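Local atomic coordinates of protein Ves (Pseudomonas fluorescens, PDB entry 5V00), a protein that is of unknown molecular function but, as a bicupin of the HutD family, takes part in histidine utilization. Residues B[65-76]-B[113-124]; B[151-159]-B[177-185]. All blocks are in the same frame, centred on the assembly; numbering follows the deposited sequence. Where two conformers were deposited one is given.

Contact 1 of 2, residues B[65-76]-B[113-124]. With FMT (formic acid), chain I.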
loop_
_atom_site.group_PDB
_atom_site.type_symbol
_atom_site.label_atom_id
_atom_site.label_comp_id
_atom_site.label_asym_id
_atom_site.label_seq_id
_atom_site.Cartn_x
_atom_site.Cartn_y
_atom_site.Cartn_z
ATOM N N GLY B 65 -20.158 -14.757 -3.385
ATOM C CA GLY B 65 -19.990 -14.115 -4.698
ATOM C C GLY B 65 -18.540 -13.901 -5.153
ATOM O O GLY B 65 -18.308 -13.348 -6.261
ATOM N N TYR B 66 -17.577 -14.185 -4.286
ATOM C CA TYR B 66 -16.154 -13.964 -4.590
ATOM C C TYR B 66 -15.528 -15.294 -4.941
ATOM O O TYR B 66 -16.015 -16.347 -4.521
ATOM C CB TYR B 66 -15.431 -13.370 -3.409
ATOM C CG TYR B 66 -15.877 -11.901 -3.192
ATOM C CD1 TYR B 66 -16.934 -11.602 -2.345
ATOM C CD2 TYR B 66 -15.287 -10.855 -3.907
ATOM C CE1 TYR B 66 -17.352 -10.288 -2.135
ATOM C CE2 TYR B 66 -15.705 -9.537 -3.704
ATOM C CZ TYR B 66 -16.766 -9.283 -2.854
ATOM O OH TYR B 66 -17.201 -7.992 -2.632
ATOM N N GLN B 67 -14.439 -15.246 -5.684
ATOM C CA GLN B 67 -13.572 -16.427 -5.922
ATOM C C GLN B 67 -12.332 -16.302 -5.061
ATOM O O GLN B 67 -11.736 -15.236 -4.979
ATOM C CB GLN B 67 -13.182 -16.511 -7.404
ATOM C CG GLN B 67 -12.173 -17.576 -7.751
ATOM C CD GLN B 67 -12.842 -18.966 -7.719
ATOM O OE1 GLN B 67 -13.864 -19.168 -8.351
ATOM N NE2 GLN B 67 -12.220 -19.913 -7.042
ATOM N N ARG B 68 -11.854 -17.406 -4.473
ATOM C CA ARG B 68 -10.641 -17.412 -3.661
ATOM C C ARG B 68 -9.603 -18.343 -4.262
ATOM O O ARG B 68 -9.954 -19.350 -4.891
ATOM C CB ARG B 68 -10.913 -17.862 -2.257
ATOM C CG ARG B 68 -11.938 -16.986 -1.517
ATOM C CD ARG B 68 -11.972 -17.225 -0.044
ATOM N NE ARG B 68 -10.694 -17.019 0.625
ATOM C CZ ARG B 68 -10.456 -17.125 1.917
ATOM N NH1 ARG B 68 -11.376 -17.646 2.790
ATOM N NH2 ARG B 68 -9.266 -16.879 2.326
ATOM N N VAL B 69 -8.332 -17.951 -4.136
ATOM C CA VAL B 69 -7.249 -18.870 -4.386
ATOM C C VAL B 69 -6.284 -18.684 -3.240
ATOM O O VAL B 69 -5.706 -17.593 -3.028
ATOM C CB VAL B 69 -6.522 -18.650 -5.752
ATOM C CG1 VAL B 69 -5.488 -19.784 -5.968
ATOM C CG2 VAL B 69 -7.519 -18.575 -6.893
ATOM N N ILE B 70 -5.987 -19.762 -2.517
ATOM C CA ILE B 70 -5.102 -19.683 -1.376
ATOM C C ILE B 70 -3.910 -20.640 -1.549
ATOM O O ILE B 70 -4.007 -21.617 -2.274
ATOM C CB ILE B 70 -5.826 -19.962 -0.022
ATOM C CG1 ILE B 70 -6.154 -21.429 0.147
ATOM C CG2 ILE B 70 -7.116 -19.121 0.106
ATOM C CD1 ILE B 70 -6.806 -21.718 1.471
ATOM N N THR B 71 -2.782 -20.306 -0.948
ATOM C CA THR B 71 -1.587 -21.081 -1.038
ATOM C C THR B 71 -0.834 -21.099 0.256
ATOM O O THR B 71 -0.496 -20.048 0.826
ATOM C CB THR B 71 -0.625 -20.569 -2.114
ATOM O OG1 THR B 71 -1.299 -20.361 -3.328
ATOM C CG2 THR B 71 0.506 -21.537 -2.338
ATOM N N VAL B 72 -0.504 -22.270 0.807
ATOM C CA VAL B 72 0.356 -22.308 1.989
ATOM C C VAL B 72 1.738 -21.800 1.677
ATOM O O VAL B 72 2.347 -22.257 0.717
ATOM C CB VAL B 72 0.501 -23.765 2.570
ATOM C CG1 VAL B 72 1.576 -23.836 3.633
ATOM C CG2 VAL B 72 -0.877 -24.234 3.049
ATOM N N ILE B 73 2.223 -20.823 2.445
ATOM C CA ILE B 73 3.544 -20.283 2.260
ATOM C C ILE B 73 4.514 -20.425 3.437
ATOM O O ILE B 73 5.741 -20.252 3.264
ATOM C CB ILE B 73 3.576 -18.807 1.751
ATOM C CG1 ILE B 73 2.973 -17.891 2.812
ATOM C CG2 ILE B 73 2.846 -18.677 0.428
ATOM C CD1 ILE B 73 3.019 -16.427 2.501
ATOM N N GLN B 74 4.000 -20.786 4.599
ATOM C CA GLN B 74 4.869 -21.119 5.699
ATOM C C GLN B 74 4.165 -22.175 6.525
ATOM O O GLN B 74 2.938 -22.165 6.676
ATOM C CB GLN B 74 5.096 -19.892 6.595
ATOM C CG GLN B 74 6.282 -19.996 7.522
ATOM C CD GLN B 74 6.558 -18.612 8.145
ATOM O OE1 GLN B 74 6.897 -17.649 7.435
ATOM N NE2 GLN B 74 6.283 -18.487 9.417
ATOM N N GLY B 75 5.003 -23.038 7.063
ATOM C CA GLY B 75 4.504 -24.232 7.744
ATOM C C GLY B 75 4.359 -25.394 6.774
ATOM O O GLY B 75 4.511 -25.285 5.582
ATOM N N ALA B 76 4.043 -26.561 7.315
ATOM C CA ALA B 76 4.155 -27.789 6.498
ATOM C C ALA B 76 2.877 -28.161 5.768
ATOM O O ALA B 76 2.915 -29.063 4.926
ATOM C CB ALA B 76 4.611 -28.959 7.415
ATOM N N ILE B 113 0.080 -22.106 10.354
ATOM C CA ILE B 113 0.367 -21.995 8.927
ATOM C C ILE B 113 0.195 -20.533 8.564
ATOM O O ILE B 113 -0.701 -19.839 9.156
ATOM C CB ILE B 113 -0.743 -22.763 8.180
ATOM C CG1 ILE B 113 -0.633 -24.267 8.484
ATOM C CG2 ILE B 113 -0.721 -22.588 6.690
ATOM C CD1 ILE B 113 0.710 -24.813 8.265
ATOM N N ARG B 114 0.969 -20.120 7.546
ATOM C CA ARG B 114 0.659 -18.842 6.873
ATOM C C ARG B 114 0.233 -19.134 5.406
ATOM O O ARG B 114 0.894 -19.976 4.782
ATOM C CB ARG B 114 1.847 -17.924 6.918
ATOM C CG ARG B 114 2.375 -17.622 8.332
ATOM C CD ARG B 114 3.452 -16.533 8.334
ATOM N NE ARG B 114 2.802 -15.234 8.239
ATOM C CZ ARG B 114 3.385 -14.086 7.834
ATOM N NH1 ARG B 114 4.596 -14.066 7.398
ATOM N NH2 ARG B 114 2.684 -12.964 7.803
ATOM N N ASP B 115 -0.812 -18.489 4.934
ATOM C CA ASP B 115 -1.369 -18.652 3.589
ATOM C C ASP B 115 -1.278 -17.328 2.786
ATOM O O ASP B 115 -1.565 -16.246 3.382
ATOM C CB ASP B 115 -2.777 -18.984 3.598
ATOM C CG ASP B 115 -3.055 -20.500 3.964
ATOM O OD1 ASP B 115 -2.074 -21.195 4.068
ATOM O OD2 ASP B 115 -4.265 -20.811 4.202
ATOM N N PHE B 116 -0.885 -17.422 1.511
ATOM C CA PHE B 116 -1.010 -16.264 0.574
ATOM C C PHE B 116 -2.363 -16.313 -0.040
ATOM O O PHE B 116 -2.750 -17.333 -0.642
ATOM C CB PHE B 116 0.121 -16.347 -0.460
ATOM C CG PHE B 116 0.053 -15.308 -1.501
ATOM C CD1 PHE B 116 0.216 -13.972 -1.175
ATOM C CD2 PHE B 116 -0.138 -15.665 -2.805
ATOM C CE1 PHE B 116 0.193 -13.022 -2.200
ATOM C CE2 PHE B 116 -0.203 -14.703 -3.840
ATOM C CZ PHE B 116 0.044 -13.363 -3.515
ATOM N N ASN B 117 -3.178 -15.254 0.172
ATOM C CA ASN B 117 -4.568 -15.212 -0.221
ATOM C C ASN B 117 -4.881 -14.219 -1.332
ATOM O O ASN B 117 -4.608 -13.016 -1.153
ATOM C CB ASN B 117 -5.417 -14.761 0.975
ATOM C CG ASN B 117 -5.638 -15.887 2.064
ATOM O OD1 ASN B 117 -5.139 -17.015 1.963
ATOM N ND2 ASN B 117 -6.406 -15.546 3.114
ATOM N N LEU B 118 -5.452 -14.707 -2.426
ATOM C CA LEU B 118 -6.121 -13.871 -3.413
ATOM C C LEU B 118 -7.600 -14.037 -3.273
ATOM O O LEU B 118 -8.122 -15.189 -3.253
ATOM C CB LEU B 118 -5.709 -14.251 -4.826
ATOM C CG LEU B 118 -6.457 -13.699 -5.962
ATOM C CD1 LEU B 118 -6.281 -12.189 -5.996
ATOM C CD2 LEU B 118 -6.032 -14.304 -7.259
ATOM N N ILE B 119 -8.340 -12.939 -3.254
ATOM C CA ILE B 119 -9.778 -13.014 -3.439
ATOM C C ILE B 119 -10.225 -11.965 -4.438
ATOM O O ILE B 119 -9.692 -10.812 -4.417
ATOM C CB ILE B 119 -10.482 -12.864 -2.102
ATOM C CG1 ILE B 119 -12.003 -12.953 -2.246
ATOM C CG2 ILE B 119 -10.130 -11.539 -1.414
ATOM C CD1 ILE B 119 -12.700 -13.073 -0.908
ATOM N N TYR B 120 -11.122 -12.336 -5.333
ATOM C CA TYR B 120 -11.642 -11.359 -6.320
ATOM C C TYR B 120 -13.074 -11.628 -6.669
ATOM O O TYR B 120 -13.554 -12.757 -6.543
ATOM C CB TYR B 120 -10.792 -11.339 -7.601
ATOM C CG TYR B 120 -10.887 -12.584 -8.438
ATOM C CD1 TYR B 120 -10.095 -13.712 -8.195
ATOM C CD2 TYR B 120 -11.746 -12.640 -9.481
ATOM C CE1 TYR B 120 -10.297 -14.891 -8.891
ATOM C CE2 TYR B 120 -11.876 -13.763 -10.278
ATOM C CZ TYR B 120 -11.136 -14.918 -9.957
ATOM O OH TYR B 120 -11.284 -16.059 -10.695
ATOM N N SER B 121 -13.738 -10.596 -7.177
ATOM C CA SER B 121 -15.117 -10.684 -7.718
ATOM C C SER B 121 -15.069 -11.065 -9.175
ATOM O O SER B 121 -14.598 -10.275 -10.006
ATOM C CB SER B 121 -15.845 -9.317 -7.591
ATOM O OG SER B 121 -16.955 -9.335 -8.418
ATOM N N PRO B 122 -15.595 -12.252 -9.554
ATOM C CA PRO B 122 -15.586 -12.622 -10.933
ATOM C C PRO B 122 -16.475 -11.758 -11.832
ATOM O O PRO B 122 -16.262 -11.667 -13.029
ATOM C CB PRO B 122 -16.073 -14.086 -10.926
ATOM C CG PRO B 122 -15.857 -14.554 -9.573
ATOM C CD PRO B 122 -15.992 -13.383 -8.657
ATOM N N GLU B 123 -17.465 -11.119 -11.223
ATOM C CA GLU B 123 -18.316 -10.193 -11.948
ATOM C C GLU B 123 -17.523 -8.960 -12.341
ATOM O O GLU B 123 -17.765 -8.425 -13.399
ATOM C CB GLU B 123 -19.495 -9.791 -11.050
ATOM C CG GLU B 123 -20.496 -8.850 -11.667
ATOM C CD GLU B 123 -21.772 -8.751 -10.831
ATOM O OE1 GLU B 123 -22.585 -7.870 -11.173
ATOM O OE2 GLU B 123 -21.940 -9.514 -9.847
ATOM N N ARG B 124 -16.572 -8.552 -11.516
ATOM C CA ARG B 124 -15.864 -7.320 -11.756
ATOM C C ARG B 124 -14.443 -7.457 -12.372
ATOM O O ARG B 124 -13.964 -6.501 -12.991
ATOM C CB ARG B 124 -15.821 -6.552 -10.505
ATOM C CG ARG B 124 -17.196 -6.070 -10.092
ATOM C CD ARG B 124 -17.143 -5.193 -8.886
ATOM N NE ARG B 124 -17.114 -5.850 -7.611
ATOM C CZ ARG B 124 -18.122 -6.526 -7.013
ATOM N NH1 ARG B 124 -19.298 -6.741 -7.629
ATOM N NH2 ARG B 124 -17.940 -7.035 -5.767
HETATM C C FMT I . -8.887 -17.651 5.785
HETATM O O1 FMT I . -7.992 -17.564 4.902
HETATM O O2 FMT I . -10.137 -17.195 5.524
HETATM O O HOH W 1 -8.402 -15.822 -0.482
HETATM O O HOH W 2 -2.810 -17.968 -3.323
#
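R68 and N117 lie side by side on one face of an antiparallel strand pair, 67-74 with 113-120, in the six-stranded sheet of the first cupin barrel. They point the same way, guanidinium and amide planes 82° apart. R68 NH2 and N117 ND2 are both donors, 3.3 Å apart, and O1 of a formate, probably from the crystallisation liquor, bridges them, at 3.0 Å from NH2 and 3.1 Å from ND2. R68 NH1 reaches formate O2 at 3.0 Å, completing the fork that suits arginine to a carboxylate, while R68 NE gives to a water. On the same face I70 CG2 packs 3.4 Å from N117 OD1. I119 CG1 lies against CB of Y66, a residue just before the strand whose ring stacks with that of F45. The other face turns toward strand 125-132. There Y120, with CG between its backbone N and carbonyl carbon (chi1 69°), takes Q67 CB over its ring face. R114 runs its aliphatic chain along Q74 and forms salt bridges through NE to D53 and through NH2 to E32. Near the far end of the ladder a classic beta bulge sets I73, its CG2 resting on F116 CB, and Q74 both opposite R114, whose O accepts from I73 N at 2.8 Å and from Q74 N at 3.2 Å.

Contact 2 of 2, residues B[151-159]-B[177-185]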
loop_
_atom_site.group_PDB
_atom_site.type_symbol
_atom_site.label_atom_id
_atom_site.label_comp_id
_atom_site.label_asym_id
_atom_site.label_seq_id
_atom_site.Cartn_x
_atom_site.Cartn_y
_atom_site.Cartn_z
ATOM N N ALA B 151 11.113 -15.985 -1.920
ATOM C CA ALA B 151 12.556 -16.287 -1.966
ATOM C C ALA B 151 13.331 -15.115 -1.445
ATOM O O ALA B 151 12.804 -13.977 -1.356
ATOM C CB ALA B 151 13.014 -16.604 -3.365
ATOM N N ASP B 152 14.609 -15.356 -1.122
ATOM C CA ASP B 152 15.406 -14.228 -0.646
ATOM C C ASP B 152 15.581 -13.111 -1.659
ATOM O O ASP B 152 15.761 -11.940 -1.301
ATOM C CB ASP B 152 16.794 -14.705 -0.228
ATOM C CG ASP B 152 16.785 -15.481 1.075
ATOM O OD1 ASP B 152 15.848 -15.433 1.857
ATOM O OD2 ASP B 152 17.787 -16.148 1.313
ATOM N N GLU B 153 15.602 -13.459 -2.945
ATOM C CA GLU B 153 15.744 -12.465 -3.983
ATOM C C GLU B 153 14.978 -12.875 -5.269
ATOM O O GLU B 153 15.359 -13.808 -5.968
ATOM C CB GLU B 153 17.203 -12.237 -4.337
ATOM C CG GLU B 153 17.409 -11.090 -5.270
ATOM C CD GLU B 153 18.867 -10.757 -5.544
ATOM O OE1 GLU B 153 19.384 -11.239 -6.546
ATOM O OE2 GLU B 153 19.447 -10.029 -4.749
ATOM N N VAL B 154 13.878 -12.206 -5.536
ATOM C CA VAL B 154 13.209 -12.315 -6.842
ATOM C C VAL B 154 13.480 -10.985 -7.576
ATOM O O VAL B 154 13.272 -9.851 -7.036
ATOM C CB VAL B 154 11.723 -12.507 -6.627
ATOM C CG1 VAL B 154 10.983 -12.327 -7.938
ATOM C CG2 VAL B 154 11.489 -13.888 -6.001
ATOM N N LYS B 155 14.035 -11.092 -8.768
ATOM C CA LYS B 155 14.331 -9.939 -9.618
ATOM C C LYS B 155 13.264 -9.706 -10.638
ATOM O O LYS B 155 12.911 -10.633 -11.364
ATOM C CB LYS B 155 15.663 -10.171 -10.355
ATOM C CG LYS B 155 16.879 -10.340 -9.428
ATOM C CD LYS B 155 18.144 -10.672 -10.224
ATOM C CE LYS B 155 18.968 -9.488 -10.538
ATOM N NZ LYS B 155 19.830 -9.733 -11.753
ATOM N N VAL B 156 12.758 -8.488 -10.709
ATOM C CA VAL B 156 11.680 -8.154 -11.606
ATOM C C VAL B 156 11.634 -6.650 -11.781
ATOM O O VAL B 156 11.623 -5.883 -10.794
ATOM C CB VAL B 156 10.314 -8.708 -11.162
ATOM C CG1 VAL B 156 10.020 -8.361 -9.695
ATOM C CG2 VAL B 156 9.208 -8.286 -12.113
ATOM N N LEU B 157 11.672 -6.226 -13.040
ATOM C CA LEU B 157 11.543 -4.816 -13.414
ATOM C C LEU B 157 12.518 -3.910 -12.700
ATOM O O LEU B 157 12.173 -2.814 -12.312
ATOM C CB LEU B 157 10.110 -4.363 -13.260
ATOM C CG LEU B 157 9.118 -4.919 -14.270
ATOM C CD1 LEU B 157 7.677 -4.817 -13.886
ATOM C CD2 LEU B 157 9.380 -4.343 -15.674
ATOM N N GLY B 158 13.730 -4.370 -12.485
ATOM C CA GLY B 158 14.774 -3.634 -11.863
ATOM C C GLY B 158 14.753 -3.592 -10.366
ATOM O O GLY B 158 15.610 -2.940 -9.772
ATOM N N GLU B 159 13.794 -4.301 -9.731
ATOM C CA GLU B 159 13.645 -4.353 -8.289
ATOM C C GLU B 159 14.050 -5.730 -7.813
ATOM O O GLU B 159 14.127 -6.723 -8.602
ATOM C CB GLU B 159 12.223 -4.022 -7.910
ATOM C CG GLU B 159 11.715 -2.695 -8.368
ATOM C CD GLU B 159 12.493 -1.484 -7.838
ATOM O OE1 GLU B 159 13.201 -1.589 -6.857
ATOM O OE2 GLU B 159 12.327 -0.436 -8.495
ATOM N N ASP B 177 6.087 -6.384 -21.257
ATOM C CA ASP B 177 7.038 -7.507 -21.399
ATOM C C ASP B 177 7.830 -7.598 -20.159
ATOM O O ASP B 177 8.624 -6.672 -19.872
ATOM C CB ASP B 177 7.980 -7.146 -22.577
ATOM C CG ASP B 177 9.091 -8.105 -22.825
ATOM O OD1 ASP B 177 9.365 -9.116 -22.144
ATOM O OD2 ASP B 177 9.752 -7.804 -23.865
ATOM N N ILE B 178 7.612 -8.614 -19.382
ATOM C CA ILE B 178 8.095 -8.705 -18.004
ATOM C C ILE B 178 8.932 -9.972 -17.861
ATOM O O ILE B 178 8.496 -11.073 -18.110
ATOM C CB ILE B 178 6.943 -8.685 -16.948
ATOM C CG1 ILE B 178 6.169 -7.377 -17.072
ATOM C CG2 ILE B 178 7.550 -8.891 -15.563
ATOM C CD1 ILE B 178 4.931 -7.336 -16.208
ATOM N N SER B 179 10.180 -9.789 -17.407
ATOM C CA SER B 179 11.017 -10.901 -17.033
ATOM C C SER B 179 11.082 -11.002 -15.529
ATOM O O SER B 179 11.181 -9.969 -14.832
ATOM C CB SER B 179 12.436 -10.687 -17.577
ATOM O OG SER B 179 12.484 -10.712 -19.044
ATOM N N VAL B 180 11.078 -12.225 -15.002
ATOM C CA VAL B 180 11.168 -12.438 -13.587
ATOM C C VAL B 180 12.156 -13.558 -13.305
ATOM O O VAL B 180 12.184 -14.533 -14.040
ATOM C CB VAL B 180 9.813 -12.863 -12.989
ATOM C CG1 VAL B 180 9.896 -12.993 -11.508
ATOM C CG2 VAL B 180 8.741 -11.890 -13.350
ATOM N N THR B 181 12.979 -13.420 -12.267
ATOM C CA THR B 181 13.872 -14.512 -11.844
ATOM C C THR B 181 13.659 -14.809 -10.405
ATOM O O THR B 181 13.700 -13.871 -9.548
ATOM C CB THR B 181 15.378 -14.128 -12.094
ATOM O OG1 THR B 181 15.574 -13.907 -13.511
ATOM C CG2 THR B 181 16.265 -15.245 -11.603
ATOM N N GLY B 182 13.339 -16.058 -10.109
ATOM C CA GLY B 182 13.151 -16.592 -8.746
ATOM C C GLY B 182 11.780 -17.106 -8.386
ATOM O O GLY B 182 10.846 -17.005 -9.183
ATOM N N ARG B 183 11.630 -17.649 -7.198
ATOM C CA ARG B 183 10.419 -18.323 -6.826
ATOM C C ARG B 183 9.363 -17.331 -6.361
ATOM O O ARG B 183 9.588 -16.598 -5.339
ATOM C CB ARG B 183 10.695 -19.330 -5.748
ATOM C CG ARG B 183 9.526 -20.253 -5.422
ATOM C CD ARG B 183 9.657 -21.527 -6.167
ATOM N NE ARG B 183 8.712 -22.635 -5.890
ATOM C CZ ARG B 183 7.541 -22.878 -6.580
ATOM N NH1 ARG B 183 6.989 -22.063 -7.551
ATOM N NH2 ARG B 183 6.838 -23.965 -6.245
ATOM N N CYS B 184 8.260 -17.264 -7.048
ATOM C CA CYS B 184 7.253 -16.246 -6.781
ATOM C C CYS B 184 5.912 -16.629 -7.391
ATOM O O CYS B 184 5.803 -17.596 -8.169
ATOM C CB CYS B 184 7.729 -14.910 -7.362
ATOM S SG CYS B 184 7.880 -14.879 -9.179
ATOM N N CYS B 185 4.879 -15.873 -7.060
ATOM C CA CYS B 185 3.555 -16.015 -7.605
ATOM C C CYS B 185 3.229 -14.826 -8.500
ATOM O O CYS B 185 3.473 -13.652 -8.123
ATOM C CB CYS B 185 2.495 -16.153 -6.500
ATOM S SG CYS B 185 0.840 -16.569 -7.113
HETATM O O HOH W 3 16.485 -14.294 -8.339
HETATM O O HOH W 4 11.816 -7.463 -15.624
#
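Strand 154-156 runs antiparallel to 177-181, their axes 167° apart, and K155 and T181 form a hydrogen-bonded pair in which each backbone N gives to the other's O at 2.9 Å. Water extends the ladder at its two ends: one molecule joins L157 N to S179 O, the other E153 O to T181 O, weakly on the T181 side. Branched apolar residues fill the inward face. V154, with CG1 anti to the backbone N (168°), brings that methyl across to V180 CG1 at 3.8 Å and turns CG2 to C184 CB. V156 and V180 lie alongside, pointing the same way, with their CG2 methyls 3.8 Å apart; V156 CG2 also meets I178 CG2 at 3.9 Å, and L167 covers V156 from strand 166-170. K155 and T181 turn to the other face, where a long charged chain and a hydroxyl suit the less buried surface. G182 fits the bend after T181: its phi of 117° is easy for glycine, and a CB there would crowd E153 O and V154 CG2. R183 NH1 then bonds V132 O. V156 to E159 form a type I' turn into strand 159-161, so 154-156 lies between that strand and 176-181 in an antiparallel sheet, as expected of the C-terminal cupin barrel.

Contact 1 closes before contact 2 opens along the chain, and their centres lie about 21 Å apart. Each joins antiparallel strands of a different sheet: 65-76 with 113-124 belongs to the six-stranded sheet of the N-terminal cupin, 151-159 with 177-185 to a four-stranded sheet of the C-terminal one. Contact 1 lies near the centre of the chain, contact 2 towards its periphery. They nevertheless meet, F116 CE2 packing 3.9 Å from C185 SG, where 177-185 has passed into strand 184-191 of the other C-terminal sheet. F116 also stacks with F148 of strand 144-149, and V69 and L118 touch L129 of strand 125-132, consistent with an apolar interface between the two cupins.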